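Local coordinates for SWD1-like protein (Myceliophthora thermophila, PDB 6E29), which probably serves, through its WD-repeat beta-propeller domain, as the Swd1 (Cps50) subunit of the COMPASS histone H3 methyltransferase complex, at residues Ala288-Tyr291 against Asn292-Glu295; Trp52-Glu55 against Thr56-Val59. All coordinates share one frame; numbering follows the deposited sequence. Where two conformers were deposited one is given.

Both contacts are turns between neighbouring strands in a seven-bladed beta-propeller, each blade an antiparallel sheet of four strands. Interaction 2 comes first along the chain and joins the last two strands, 48-53 and 58-64, of one blade. Interaction 1 comes near the C-terminal end and links the second and third strands, 285-290 and 296-300, of another. Their centres are about 27 Å apart and their nearest atoms about 18 Å, without touching. The blade in which strand 19-23 joins strands 317-322, 328-333 and 339-343, bringing the two chain ends together, lies between them; residues of both contacts reach its strands or the loop leading into it, so they flank the ring closure of the domain.

Interaction 1: residues Ala288-Tyr291 against Asn292-Glu295; sequences ASTY and NNHE
Glu295 O is approached by two donors: Thr290 OG1 donates to it over 3.0 Å, and water 1 lies 2.9 Å from it. The hydroxyl does not meet the carbonyl oxygen on a lone pair but comes from above, about 50° out of the carbonyl plane. OG1 stands beside the backbone N of Thr290, anti to the carbonyl carbon (chi1 -41°), and from there reaches Glu295 O, while CG2 is left anti to the backbone N, against the turn that follows. There CG2 packs on Asn293 CB at 3.9 Å, the two short side chains crossing at a slant. With the hydroxyl and methyl of Thr290 cut back to an alanine, Glu295 O would probably lose its side-chain donor and a gap would open beside Asn293 CB. Water 1 ties the same residues together through the backbone, accepting from Thr290 N at 3.0 Å; Asn293 O, 2.9 Å from the water, competes with Glu295 O for its protons. The chain reverses here in a type II beta turn from Thr290 to Asn293, carrying it out of strand 285-290 toward strand 296-300 of one propeller blade. The closing bond, Asn293 N to Thr290 O, is weak at 3.4 Å. Asn292 takes the left-handed backbone conformation (phi 54°) usual at the third position of a type II turn, and its N-H is bonded to Glu316 OE1. Beyond the turn, Glu295 CD lies 3.5 Å above one face of the His294 ring, displaced toward the rim, while His294 NE2 is hydrogen-bonded to Glu311. Thr290 also touches Trp274 and Tyr297, from the strands on the two flanks of its own.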
# COMPACT_ATOMS: atom_id res chain seq x y z
N ALA B 288 -5.01 9.56 -8.68
CA ALA B 288 -5.33 8.18 -9.03
C ALA B 288 -5.06 7.95 -10.52
O ALA B 288 -5.35 8.83 -11.34
CB ALA B 288 -6.80 7.85 -8.74
N SER B 289 -4.68 6.73 -10.85
CA SER B 289 -4.72 6.22 -12.22
C SER B 289 -6.03 5.47 -12.46
O SER B 289 -6.69 5.01 -11.53
CB SER B 289 -3.56 5.26 -12.47
OG SER B 289 -3.56 4.24 -11.46
N THR B 290 -6.38 5.33 -13.73
CA THR B 290 -7.71 4.92 -14.17
C THR B 290 -7.61 3.62 -14.93
O THR B 290 -6.82 3.51 -15.88
CB THR B 290 -8.30 6.00 -15.08
OG1 THR B 290 -7.99 7.28 -14.54
CG2 THR B 290 -9.83 5.83 -15.18
N TYR B 291 -8.40 2.62 -14.50
CA TYR B 291 -8.49 1.36 -15.23
C TYR B 291 -8.97 1.61 -16.64
O TYR B 291 -9.91 2.39 -16.85
CB TYR B 291 -9.48 0.40 -14.54
CG TYR B 291 -8.84 -0.49 -13.50
CD1 TYR B 291 -9.27 -0.48 -12.17
CD2 TYR B 291 -7.77 -1.31 -13.83
CE1 TYR B 291 -8.67 -1.27 -11.22
CE2 TYR B 291 -7.16 -2.10 -12.89
CZ TYR B 291 -7.60 -2.07 -11.60
OH TYR B 291 -6.97 -2.87 -10.70
N ASN B 292 -8.35 0.91 -17.59
CA ASN B 292 -8.72 0.95 -19.00
C ASN B 292 -8.77 2.36 -19.60
O ASN B 292 -9.46 2.58 -20.60
CB ASN B 292 -10.04 0.21 -19.26
CG ASN B 292 -9.86 -1.28 -19.24
OD1 ASN B 292 -8.77 -1.78 -18.93
ND2 ASN B 292 -10.91 -2.02 -19.59
N ASN B 293 -8.02 3.31 -19.06
CA ASN B 293 -7.95 4.66 -19.64
C ASN B 293 -6.55 5.21 -19.40
O ASN B 293 -5.81 4.70 -18.55
CB ASN B 293 -8.97 5.63 -19.01
CG ASN B 293 -10.44 5.26 -19.34
OD1 ASN B 293 -11.09 4.44 -18.65
ND2 ASN B 293 -10.98 5.93 -20.34
N HIS B 294 -6.23 6.29 -20.09
CA HIS B 294 -4.85 6.76 -19.99
C HIS B 294 -4.65 7.86 -18.95
O HIS B 294 -3.51 8.12 -18.54
CB HIS B 294 -4.36 7.24 -21.38
CG HIS B 294 -5.15 8.39 -21.93
ND1 HIS B 294 -6.41 8.24 -22.47
CD2 HIS B 294 -4.86 9.72 -22.00
CE1 HIS B 294 -6.86 9.42 -22.86
NE2 HIS B 294 -5.94 10.34 -22.59
N GLU B 295 -5.71 8.47 -18.47
CA GLU B 295 -5.61 9.67 -17.65
C GLU B 295 -5.20 9.39 -16.21
O GLU B 295 -5.41 8.30 -15.65
CB GLU B 295 -6.95 10.41 -17.67
CG GLU B 295 -7.29 10.91 -19.06
CD GLU B 295 -8.38 10.10 -19.75
OE1 GLU B 295 -8.99 10.63 -20.69
OE2 GLU B 295 -8.63 8.95 -19.34
O HOH W 1 -4.54 5.54 -16.11

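Interaction 2: residues Trp52-Glu55 against Thr56-Val59; sequences WDLE and TMGV
Trp52 and Asp53, the WD dipeptide that ends strand 48-53, pair with Val59 and Gly58 at the turn of the beta hairpin formed by strands 48-53 and 58-64 of a WD-repeat propeller blade; Trp52 shares a face of the sheet with Val59. Among the backbone bonds, Asp53 N donates to Gly58 O at 2.9 Å, and the same oxygen receives a CA-H...O contact from Trp52 CA at 3.4 Å. Met57 N gives Asp53 O a weak bond, 2.8 Å long but bent to 125°. Met57, in a left-handed backbone conformation, redirects the chain into strand 58-64. Two bonds involve side chains. Asp53 makes an Asx turn: with CG anti to the backbone N (chi1 -174°), OD2 accepts from Glu55 N at 3.0 Å. Thr56 OG1, standing between its own backbone N and carbonyl carbon, points back to Asp53 O in a weak bond. The apolar contacts lie at two places. Val59 CG2 stands over a face of the Trp52 six-membered ring, 3.8 Å from its centroid and 10° off the normal, a CH-pi contact. Farther round the turn, the bend of Met57 at chi2 turns SD back to 3.4 Å from Leu54 O and against Leu54 CD2, and the bend at chi3 lays CE near the same methyl. A polar atom, Met57 O, sits at the rim of the indole near its plane, 3.5 Å from Trp52 CE3. Within the blade, strand 39-44 flanks strand 48-53, Ser42 touching Trp52 and Leu40 touching Leu54; on the neighbouring blade, Trp52 and Met57 both touch Ile23 of strand 19-23.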
# COMPACT_ATOMS: atom_id res chain seq x y z
N TRP B 52 17.10 4.18 -8.00
CA TRP B 52 17.49 5.33 -8.83
C TRP B 52 17.97 6.47 -7.95
O TRP B 52 17.28 6.87 -7.01
CB TRP B 52 16.31 5.83 -9.66
CG TRP B 52 15.73 4.85 -10.58
CD1 TRP B 52 14.79 3.88 -10.29
CD2 TRP B 52 16.00 4.74 -11.97
NE1 TRP B 52 14.49 3.16 -11.43
CE2 TRP B 52 15.20 3.69 -12.47
CE3 TRP B 52 16.83 5.44 -12.85
CZ2 TRP B 52 15.24 3.32 -13.81
CZ3 TRP B 52 16.84 5.08 -14.15
CH2 TRP B 52 16.06 4.02 -14.62
N ASP B 53 19.17 6.98 -8.24
CA ASP B 53 19.66 8.21 -7.64
C ASP B 53 18.95 9.39 -8.31
O ASP B 53 19.18 9.65 -9.49
CB ASP B 53 21.17 8.27 -7.83
CG ASP B 53 21.82 9.43 -7.12
OD1 ASP B 53 22.95 9.25 -6.60
OD2 ASP B 53 21.24 10.53 -7.08
N LEU B 54 18.12 10.14 -7.55
CA LEU B 54 17.30 11.20 -8.16
C LEU B 54 18.13 12.41 -8.57
O LEU B 54 17.72 13.16 -9.46
CB LEU B 54 16.17 11.64 -7.21
CG LEU B 54 15.26 10.45 -6.94
CD1 LEU B 54 14.09 10.81 -6.06
CD2 LEU B 54 14.79 9.90 -8.29
N GLU B 55 19.35 12.57 -8.09
CA GLU B 55 20.16 13.72 -8.52
C GLU B 55 20.56 13.69 -10.02
O GLU B 55 20.41 14.68 -10.74
CB GLU B 55 21.41 13.85 -7.65
CG GLU B 55 22.50 14.72 -8.25
CD GLU B 55 22.23 16.20 -8.06
OE1 GLU B 55 21.06 16.57 -7.82
OE2 GLU B 55 23.19 16.99 -8.15
N THR B 56 21.07 12.54 -10.46
CA THR B 56 21.56 12.24 -11.81
C THR B 56 20.49 11.49 -12.61
O THR B 56 20.59 11.37 -13.83
CB THR B 56 22.71 11.23 -11.51
OG1 THR B 56 22.34 10.31 -10.49
CG2 THR B 56 24.00 11.94 -11.12
N MET B 57 19.48 10.98 -11.92
CA MET B 57 18.41 10.19 -12.52
C MET B 57 18.94 8.91 -13.16
O MET B 57 18.32 8.38 -14.08
CB MET B 57 17.61 10.99 -13.56
CG MET B 57 16.78 12.11 -13.01
SD MET B 57 15.70 11.62 -11.65
CE MET B 57 14.67 10.36 -12.38
N GLY B 58 20.09 8.41 -12.69
CA GLY B 58 20.62 7.14 -13.11
C GLY B 58 20.39 6.03 -12.07
O GLY B 58 19.94 6.26 -10.95
N VAL B 59 20.75 4.81 -12.46
CA VAL B 59 20.61 3.65 -11.59
C VAL B 59 21.80 3.59 -10.65
O VAL B 59 22.94 3.61 -11.10
CB VAL B 59 20.51 2.36 -12.41
CG1 VAL B 59 20.75 1.15 -11.49
CG2 VAL B 59 19.14 2.28 -13.07